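Local atomic coordinates of VC0179-like protein (Escherichia coli, PDB entry 4XJ6), a protein that probably joins two purine nucleotides into a cyclic dinucleotide, acting as a magnesium-dependent bacterial homolog of cyclic GMP-AMP synthase. Residues Arg280-Lys283 / Ala284-Asp287; Ala288-Val292 / Gly293-Ser297; Ser78-Glu81 / Arg82-Ala86. All coordinates share one frame; numbering follows the deposited sequence.

Contact 1: Arg280-Lys283 / Ala284-Asp287. With GH3 (3'-deoxy-guanosine-5'-triphosphate), chain D.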
loop_
_atom_site.group_PDB
_atom_site.type_symbol
_atom_site.label_atom_id
_atom_site.label_comp_id
_atom_site.label_asym_id
_atom_site.label_seq_id
_atom_site.Cartn_x
_atom_site.Cartn_y
_atom_site.Cartn_z
ATOM N N ARG A 280 13.561 4.258 -0.855
ATOM C CA ARG A 280 12.892 5.384 -1.498
ATOM C C ARG A 280 13.402 5.570 -2.921
ATOM O O ARG A 280 12.622 5.764 -3.855
ATOM C CB ARG A 280 13.110 6.676 -0.708
ATOM C CG ARG A 280 12.226 6.847 0.516
ATOM C CD ARG A 280 12.490 8.195 1.169
ATOM N NE ARG A 280 11.581 8.462 2.279
ATOM C CZ ARG A 280 10.350 8.937 2.134
ATOM N NH1 ARG A 280 9.875 9.192 0.923
ATOM N NH2 ARG A 280 9.591 9.152 3.199
ATOM N N PHE A 281 14.722 5.509 -3.074
ATOM C CA PHE A 281 15.369 5.717 -4.366
ATOM C C PHE A 281 14.998 4.629 -5.373
ATOM O O PHE A 281 14.775 4.910 -6.550
ATOM C CB PHE A 281 16.888 5.777 -4.187
ATOM C CG PHE A 281 17.353 6.928 -3.335
ATOM C CD1 PHE A 281 16.553 8.042 -3.156
ATOM C CD2 PHE A 281 18.592 6.894 -2.714
ATOM C CE1 PHE A 281 16.978 9.100 -2.376
ATOM C CE2 PHE A 281 19.021 7.950 -1.930
ATOM C CZ PHE A 281 18.210 9.056 -1.762
ATOM N N MET A 282 14.933 3.387 -4.903
ATOM C CA MET A 282 14.574 2.265 -5.765
ATOM C C MET A 282 13.115 2.362 -6.197
ATOM O O MET A 282 12.770 2.030 -7.335
ATOM C CB MET A 282 14.828 0.934 -5.057
ATOM C CG MET A 282 16.302 0.557 -4.958
ATOM S SD MET A 282 17.181 0.710 -6.528
ATOM C CE MET A 282 16.173 -0.307 -7.604
ATOM N N LYS A 283 12.263 2.821 -5.286
ATOM C CA LYS A 283 10.854 3.018 -5.599
ATOM C C LYS A 283 10.688 4.170 -6.581
ATOM O O LYS A 283 9.813 4.136 -7.446
ATOM C CB LYS A 283 10.050 3.280 -4.327
ATOM C CG LYS A 283 9.928 2.069 -3.416
ATOM C CD LYS A 283 9.367 2.442 -2.054
ATOM C CE LYS A 283 7.941 2.962 -2.152
ATOM N NZ LYS A 283 7.362 3.234 -0.804
ATOM N N ALA A 284 11.534 5.186 -6.437
ATOM C CA ALA A 284 11.562 6.304 -7.373
ATOM C C ALA A 284 11.983 5.817 -8.754
ATOM O O ALA A 284 11.418 6.227 -9.765
ATOM C CB ALA A 284 12.498 7.392 -6.880
ATOM N N TRP A 285 12.979 4.937 -8.784
ATOM C CA TRP A 285 13.429 4.330 -10.030
ATOM C C TRP A 285 12.298 3.547 -10.684
ATOM O O TRP A 285 12.111 3.614 -11.898
ATOM C CB TRP A 285 14.632 3.413 -9.791
ATOM C CG TRP A 285 14.883 2.457 -10.921
ATOM C CD1 TRP A 285 15.583 2.708 -12.066
ATOM C CD2 TRP A 285 14.441 1.096 -11.013
ATOM N NE1 TRP A 285 15.603 1.592 -12.865
ATOM C CE2 TRP A 285 14.909 0.588 -12.242
ATOM C CE3 TRP A 285 13.694 0.259 -10.179
ATOM C CZ2 TRP A 285 14.657 -0.719 -12.655
ATOM C CZ3 TRP A 285 13.445 -1.038 -10.591
ATOM C CH2 TRP A 285 13.922 -1.514 -11.817
ATOM N N ARG A 286 11.550 2.804 -9.872
ATOM C CA ARG A 286 10.416 2.033 -10.367
ATOM C C ARG A 286 9.347 2.949 -10.949
ATOM O O ARG A 286 8.794 2.675 -12.012
ATOM C CB ARG A 286 9.822 1.166 -9.249
ATOM C CG ARG A 286 8.550 0.415 -9.649
ATOM C CD ARG A 286 7.289 1.055 -9.076
ATOM N NE ARG A 286 6.940 0.504 -7.769
ATOM C CZ ARG A 286 6.744 1.229 -6.674
ATOM N NH1 ARG A 286 6.852 2.547 -6.719
ATOM N NH2 ARG A 286 6.435 0.630 -5.535
ATOM N N ASP A 287 9.061 4.036 -10.239
ATOM C CA ASP A 287 8.045 4.989 -10.676
ATOM C C ASP A 287 8.459 5.702 -11.959
ATOM O O ASP A 287 7.613 6.114 -12.751
ATOM C CB ASP A 287 7.756 6.017 -9.577
ATOM C CG ASP A 287 7.093 5.398 -8.365
ATOM O OD1 ASP A 287 6.625 4.247 -8.474
ATOM O OD2 ASP A 287 7.032 6.058 -7.305
HETATM P PG GH3 D . 4.053 2.388 -1.761
HETATM O O1G GH3 D . 4.513 2.104 -3.170
HETATM O O2G GH3 D . 2.560 2.213 -1.642
HETATM O O3G GH3 D . 4.402 3.809 -1.398
HETATM O O3B GH3 D . 4.823 1.364 -0.784
HETATM P PB GH3 D . 4.048 0.414 0.266
HETATM O O1B GH3 D . 4.992 0.026 1.377
HETATM O O2B GH3 D . 2.848 1.097 0.872
HETATM O O3A GH3 D . 3.649 -0.900 -0.583
HETATM P PA GH3 D . 2.129 -1.296 -0.927
HETATM O O1A GH3 D . 2.108 -2.082 -2.219
HETATM O O2A GH3 D . 1.235 -0.085 -1.018
HETATM O "O5'" GH3 D . 1.628 -2.232 0.283
HETATM C "C5'" GH3 D . 1.222 -1.681 1.515
HETATM C "C4'" GH3 D . 1.197 -2.777 2.570
HETATM O "O4'" GH3 D . 0.461 -3.880 2.082
HETATM C "C3'" GH3 D . 2.574 -3.303 2.931
HETATM C "C2'" GH3 D . 2.316 -4.762 3.241
HETATM O "O2'" GH3 D . 2.130 -4.932 4.627
HETATM C "C1'" GH3 D . 1.029 -5.102 2.508
HETATM N N9 GH3 D . 1.359 -5.891 1.314
HETATM C C8 GH3 D . 1.362 -5.416 0.028
HETATM N N7 GH3 D . 1.708 -6.424 -0.808
HETATM C C5 GH3 D . 1.915 -7.539 -0.065
HETATM C C6 GH3 D . 2.279 -8.835 -0.404
HETATM O O6 GH3 D . 2.473 -9.131 -1.581
HETATM N N1 GH3 D . 2.420 -9.785 0.583
HETATM C C2 GH3 D . 2.201 -9.451 1.902
HETATM N N2 GH3 D . 2.338 -10.375 2.851
HETATM N N3 GH3 D . 1.839 -8.161 2.232
HETATM C C4 GH3 D . 1.698 -7.218 1.270
#
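Met282 and Trp285, neighbours on one face of helix 274-289, carry the apolar part of this contact. Their side chains run alongside each other, and the methyl CE of Met282 settles at CE3 of Trp285, 3.6 Å away. Two bends in the methionine chain (chi2 -49°, chi3 -55°) bring that methyl to the indole. Met282 O lies at the ring's edge, in its plane. Met282 also touches helices 318-335 and 357-377, and Trp285 packs on the latter.

The backbone bonds are those of a regular alpha helix: Ala284, Trp285, Arg286 and Asp287 each donate N-H to the carbonyl four residues back, for example Asp287 N to Lys283 O at 2.9 Å.

Charged groups gather on another face. Lys283 NZ gives hydrogen bonds to O3G of the bound 3'-deoxy-GTP at 3.1 Å and to the bridging O3B of the same nucleotide at 3.2 Å; the carbonyl of Thr117 holds it as well. Arg286 folds back, with CG anti to its own N (chi1 175°) and the chain bent at chi2 and chi3, until CA of Lys283 lies over one face of its guanidinium. The edge of that group meets the carboxylate of Asp287 in a salt bridge, NH1 to OD1, whose 2.5 Å is so short that the exact placement is doubtful, and NE bonds to Pro295 O. Its reach from NH2 to O1G of the nucleotide, 3.4 Å, is weak and less surely placed.

Two basic side chains one turn apart thus face the gamma-phosphate from a single helix, and their positive charge probably helps to offset the negative charge of the triphosphate.

Contact 2: Ala288-Val292 / Gly293-Ser297. With GH3 (3'-deoxy-guanosine-5'-triphosphate), chain D.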
loop_
_atom_site.group_PDB
_atom_site.type_symbol
_atom_site.label_atom_id
_atom_site.label_comp_id
_atom_site.label_asym_id
_atom_site.label_seq_id
_atom_site.Cartn_x
_atom_site.Cartn_y
_atom_site.Cartn_z
ATOM N N ALA A 288 9.764 5.840 -12.158
ATOM C CA ALA A 288 10.295 6.483 -13.353
ATOM C C ALA A 288 10.232 5.556 -14.564
ATOM O O ALA A 288 9.912 5.988 -15.671
ATOM C CB ALA A 288 11.723 6.939 -13.111
ATOM N N GLN A 289 10.534 4.280 -14.350
ATOM C CA GLN A 289 10.538 3.308 -15.437
ATOM C C GLN A 289 9.124 2.834 -15.773
ATOM O O GLN A 289 8.810 2.552 -16.930
ATOM C CB GLN A 289 11.422 2.109 -15.084
ATOM C CG GLN A 289 12.841 2.477 -14.670
ATOM C CD GLN A 289 13.534 3.374 -15.673
ATOM O OE1 GLN A 289 13.441 3.165 -16.884
ATOM N NE2 GLN A 289 14.227 4.390 -15.174
ATOM N N TRP A 290 8.276 2.745 -14.753
ATOM C CA TRP A 290 6.885 2.344 -14.935
ATOM C C TRP A 290 5.925 3.465 -14.549
ATOM O O TRP A 290 5.914 3.901 -13.397
ATOM C CB TRP A 290 6.559 1.104 -14.094
ATOM C CG TRP A 290 7.127 -0.198 -14.597
ATOM C CD1 TRP A 290 6.534 -1.076 -15.457
ATOM C CD2 TRP A 290 8.389 -0.780 -14.237
ATOM N NE1 TRP A 290 7.349 -2.160 -15.664
ATOM C CE2 TRP A 290 8.490 -2.004 -14.932
ATOM C CE3 TRP A 290 9.435 -0.382 -13.403
ATOM C CZ2 TRP A 290 9.609 -2.831 -14.813
ATOM C CZ3 TRP A 290 10.543 -1.206 -13.289
ATOM C CH2 TRP A 290 10.620 -2.417 -13.990
ATOM N N GLU A 291 5.117 3.932 -15.496
ATOM C CA GLU A 291 4.005 4.806 -15.142
ATOM C C GLU A 291 3.027 3.994 -14.308
ATOM O O GLU A 291 2.538 4.448 -13.275
ATOM C CB GLU A 291 3.303 5.379 -16.375
ATOM C CG GLU A 291 2.087 6.231 -16.028
ATOM C CD GLU A 291 1.332 6.721 -17.248
ATOM O OE1 GLU A 291 0.624 5.905 -17.875
ATOM O OE2 GLU A 291 1.442 7.922 -17.575
ATOM N N VAL A 292 2.759 2.779 -14.772
ATOM C CA VAL A 292 1.921 1.838 -14.046
ATOM C C VAL A 292 2.591 0.466 -14.055
ATOM O O VAL A 292 3.274 0.109 -15.016
ATOM C CB VAL A 292 0.496 1.759 -14.657
ATOM C CG1 VAL A 292 0.552 1.284 -16.103
ATOM C CG2 VAL A 292 -0.408 0.862 -13.820
ATOM N N GLY A 293 2.426 -0.286 -12.973
ATOM C CA GLY A 293 2.987 -1.621 -12.888
ATOM C C GLY A 293 4.420 -1.636 -12.394
ATOM O O GLY A 293 4.851 -0.729 -11.681
ATOM N N GLY A 294 5.160 -2.669 -12.782
ATOM C CA GLY A 294 6.514 -2.864 -12.298
ATOM C C GLY A 294 6.506 -3.652 -11.005
ATOM O O GLY A 294 5.441 -3.993 -10.495
ATOM N N PRO A 295 7.696 -3.942 -10.459
ATOM C CA PRO A 295 7.789 -4.714 -9.219
ATOM C C PRO A 295 7.158 -3.980 -8.036
ATOM O O PRO A 295 7.271 -2.754 -7.924
ATOM C CB PRO A 295 9.294 -4.866 -9.017
ATOM C CG PRO A 295 9.879 -3.684 -9.698
ATOM C CD PRO A 295 9.015 -3.473 -10.914
ATOM N N SER A 296 6.487 -4.725 -7.165
ATOM C CA SER A 296 5.844 -4.138 -5.998
ATOM C C SER A 296 6.866 -3.513 -5.053
ATOM O O SER A 296 8.045 -3.871 -5.066
ATOM C CB SER A 296 5.031 -5.190 -5.247
ATOM O OG SER A 296 5.874 -6.216 -4.742
ATOM N N SER A 297 6.403 -2.572 -4.238
ATOM C CA SER A 297 7.256 -1.929 -3.249
ATOM C C SER A 297 7.810 -2.941 -2.254
ATOM O O SER A 297 8.963 -2.843 -1.842
ATOM C CB SER A 297 6.489 -0.836 -2.504
ATOM O OG SER A 297 6.238 0.276 -3.343
HETATM P PG GH3 D . 4.053 2.388 -1.761
HETATM O O1G GH3 D . 4.513 2.104 -3.170
HETATM O O2G GH3 D . 2.560 2.213 -1.642
HETATM O O3G GH3 D . 4.402 3.809 -1.398
HETATM O O3B GH3 D . 4.823 1.364 -0.784
HETATM P PB GH3 D . 4.048 0.414 0.266
HETATM O O1B GH3 D . 4.992 0.026 1.377
HETATM O O2B GH3 D . 2.848 1.097 0.872
HETATM O O3A GH3 D . 3.649 -0.900 -0.583
HETATM P PA GH3 D . 2.129 -1.296 -0.927
HETATM O O1A GH3 D . 2.108 -2.082 -2.219
HETATM O O2A GH3 D . 1.235 -0.085 -1.018
HETATM O "O5'" GH3 D . 1.628 -2.232 0.283
HETATM C "C5'" GH3 D . 1.222 -1.681 1.515
HETATM C "C4'" GH3 D . 1.197 -2.777 2.570
HETATM O "O4'" GH3 D . 0.461 -3.880 2.082
HETATM C "C3'" GH3 D . 2.574 -3.303 2.931
HETATM C "C2'" GH3 D . 2.316 -4.762 3.241
HETATM O "O2'" GH3 D . 2.130 -4.932 4.627
HETATM C "C1'" GH3 D . 1.029 -5.102 2.508
HETATM N N9 GH3 D . 1.359 -5.891 1.314
HETATM C C8 GH3 D . 1.362 -5.416 0.028
HETATM N N7 GH3 D . 1.708 -6.424 -0.808
HETATM C C5 GH3 D . 1.915 -7.539 -0.065
HETATM C C6 GH3 D . 2.279 -8.835 -0.404
HETATM O O6 GH3 D . 2.473 -9.131 -1.581
HETATM N N1 GH3 D . 2.420 -9.785 0.583
HETATM C C2 GH3 D . 2.201 -9.451 1.902
HETATM N N2 GH3 D . 2.338 -10.375 2.851
HETATM N N3 GH3 D . 1.839 -8.161 2.232
HETATM C C4 GH3 D . 1.698 -7.218 1.270
#
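Trp290 lays one face of its indole on bare backbone: CA of Gly294 stands 3.3 Å from the centroid of the five-membered ring, only 7° off the ring normal. This is a close CH-pi contact. Gly294 has no side chain to hold the ring off, and both Gly293 and Gly294 have positive phi with extended psi, a region of backbone angles mostly reserved for glycine.

The same indole face continues onto Pro295, whose CD lies 3.7 Å from the centroid of the six-membered ring, 18° off the normal, giving a second CH-pi contact. The two side chains cross at about a right angle. Trp290 is the first residue to leave helical geometry after helix 274-289, and its CB approaches Gly293 O at 3.5 Å. Pro295 also rests on Ile362 and Met366 of helix 357-377.

Past the proline the chain turns into helix 297-310, with Ser296 as its N-cap. Ser297 then presents OG to O1G of the bound 3'-deoxy-GTP as a hydrogen-bond donor; the 2.5 Å separation is less certain because that OG sits too close to another atom in the model.

No hydrogen bond joins 288-292 to 293-297, so between these residues the turn, which leads to a phosphate-binding serine, rests on dispersion and CH-pi contacts with the indole, while Arg286 NE and Gln126 NE2 bond to its Pro295 and Glu291 carbonyls.

Contact 3: Ser78-Glu81 / Arg82-Ala86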
loop_
_atom_site.group_PDB
_atom_site.type_symbol
_atom_site.label_atom_id
_atom_site.label_comp_id
_atom_site.label_asym_id
_atom_site.label_seq_id
_atom_site.Cartn_x
_atom_site.Cartn_y
_atom_site.Cartn_z
ATOM N N SER A 78 -25.200 -0.349 -5.996
ATOM C CA SER A 78 -26.120 -0.760 -7.052
ATOM C C SER A 78 -27.307 -1.488 -6.412
ATOM O O SER A 78 -27.207 -1.919 -5.264
ATOM C CB SER A 78 -25.407 -1.651 -8.072
ATOM O OG SER A 78 -24.937 -2.842 -7.470
ATOM N N PRO A 79 -28.437 -1.608 -7.135
ATOM C CA PRO A 79 -29.621 -2.283 -6.579
ATOM C C PRO A 79 -29.363 -3.688 -6.027
ATOM O O PRO A 79 -29.862 -4.010 -4.947
ATOM C CB PRO A 79 -30.570 -2.349 -7.777
ATOM C CG PRO A 79 -30.225 -1.140 -8.580
ATOM C CD PRO A 79 -28.729 -0.984 -8.442
ATOM N N GLU A 80 -28.610 -4.512 -6.751
ATOM C CA GLU A 80 -28.318 -5.862 -6.283
ATOM C C GLU A 80 -27.519 -5.821 -4.986
ATOM O O GLU A 80 -27.745 -6.625 -4.082
ATOM C CB GLU A 80 -27.556 -6.649 -7.350
ATOM C CG GLU A 80 -27.570 -8.160 -7.149
ATOM C CD GLU A 80 -26.645 -8.624 -6.041
ATOM O OE1 GLU A 80 -25.485 -8.159 -5.997
ATOM O OE2 GLU A 80 -27.084 -9.443 -5.206
ATOM N N GLU A 81 -26.588 -4.877 -4.904
ATOM C CA GLU A 81 -25.739 -4.728 -3.727
ATOM C C GLU A 81 -26.536 -4.249 -2.518
ATOM O O GLU A 81 -26.239 -4.628 -1.387
ATOM C CB GLU A 81 -24.585 -3.766 -4.021
ATOM C CG GLU A 81 -23.562 -4.328 -4.997
ATOM C CD GLU A 81 -22.492 -3.323 -5.378
ATOM O OE1 GLU A 81 -22.785 -2.109 -5.367
ATOM O OE2 GLU A 81 -21.357 -3.748 -5.688
ATOM N N ARG A 82 -27.544 -3.417 -2.761
ATOM C CA ARG A 82 -28.418 -2.953 -1.688
ATOM C C ARG A 82 -29.295 -4.093 -1.188
ATOM O O ARG A 82 -29.516 -4.242 0.015
ATOM C CB ARG A 82 -29.289 -1.790 -2.159
ATOM C CG ARG A 82 -28.503 -0.577 -2.599
ATOM C CD ARG A 82 -29.391 0.659 -2.680
ATOM N NE ARG A 82 -30.465 0.511 -3.657
ATOM C CZ ARG A 82 -30.374 0.884 -4.928
ATOM N NH1 ARG A 82 -29.249 1.417 -5.382
ATOM N NH2 ARG A 82 -31.404 0.722 -5.748
ATOM N N ALA A 83 -29.789 -4.895 -2.125
ATOM C CA ALA A 83 -30.587 -6.069 -1.795
ATOM C C ALA A 83 -29.740 -7.104 -1.061
ATOM O O ALA A 83 -30.203 -7.741 -0.116
ATOM C CB ALA A 83 -31.192 -6.675 -3.053
ATOM N N ASP A 84 -28.495 -7.258 -1.502
ATOM C CA ASP A 84 -27.586 -8.235 -0.917
ATOM C C ASP A 84 -27.245 -7.873 0.525
ATOM O O ASP A 84 -27.313 -8.720 1.418
ATOM C CB ASP A 84 -26.309 -8.341 -1.749
ATOM C CG ASP A 84 -25.481 -9.558 -1.390
ATOM O OD1 ASP A 84 -26.008 -10.464 -0.707
ATOM O OD2 ASP A 84 -24.305 -9.617 -1.806
ATOM N N LEU A 85 -26.885 -6.611 0.744
ATOM C CA LEU A 85 -26.562 -6.123 2.081
ATOM C C LEU A 85 -27.781 -6.199 2.992
ATOM O O LEU A 85 -27.658 -6.462 4.188
ATOM C CB LEU A 85 -26.038 -4.687 2.020
ATOM C CG LEU A 85 -25.550 -4.116 3.353
ATOM C CD1 LEU A 85 -24.468 -5.006 3.957
ATOM C CD2 LEU A 85 -25.047 -2.689 3.176
ATOM N N ALA A 86 -28.954 -5.967 2.412
ATOM C CA ALA A 86 -30.211 -6.085 3.143
ATOM C C ALA A 86 -30.391 -7.509 3.648
ATOM O O ALA A 86 -30.733 -7.726 4.808
ATOM C CB ALA A 86 -31.385 -5.677 2.263
HETATM O O HOH W 1 -23.703 -7.994 -4.208
#
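Arg82 folds back over the start of helix 79-90, laying one face of its guanidinium against the chain at Ser78 and Pro79, with CA of Pro79 3.5 Å above the plane. The proline ring meets the same group through CG, 3.6 Å from Arg82 NH2. A bend at chi3 (-62°) turns the guanidinium back along the helix, and Glu70 pairs with NE from outside.

On another face Glu80 and Asp84 lie side by side, pointing the same way, their carboxylate planes 44° apart. One water bridges them, donating to Glu80 OE1 at 2.5 Å and to Asp84 OD2 at 3.0 Å; together with the salt bridge from Arg87 to Glu80 it probably eases the repulsion of these like charges.

These side chains spring from the first helical turn. Ser78 is the N-cap, and its O accepts from Arg82 N at 2.9 Å, while the returning carboxylate of Glu81 takes the N-H of Ser78 on OE1 at 3.1 Å, on the anti side and somewhat out of the carboxylate plane.

Ala83 and Ala86 face Arg66 of helix 62-69, whereas Asp84 and Leu85 pack on Leu154 of helix 149-166, placing the segment between two helices.

Contact 3 comes first along the chain, in helix 79-90, and stands apart: its centre lies about 42 Å from that of contact 1 and about 36 Å from that of contact 2, with contact 1 on the opposite side of the chain's centre. Contacts 1 and 2 follow in direct succession in the C-terminal family region, centres about 8 Å apart, sharing helix 274-289. They touch where Trp285 meets Trp290 and where Arg286 reaches Pro295. Both also reach the same 3'-deoxy-GTP: side chains of helix 274-289 and the first residue of helix 297-310, brought together by the turn between them, line its gamma-phosphate, while contact 3 belongs to a distant helical region.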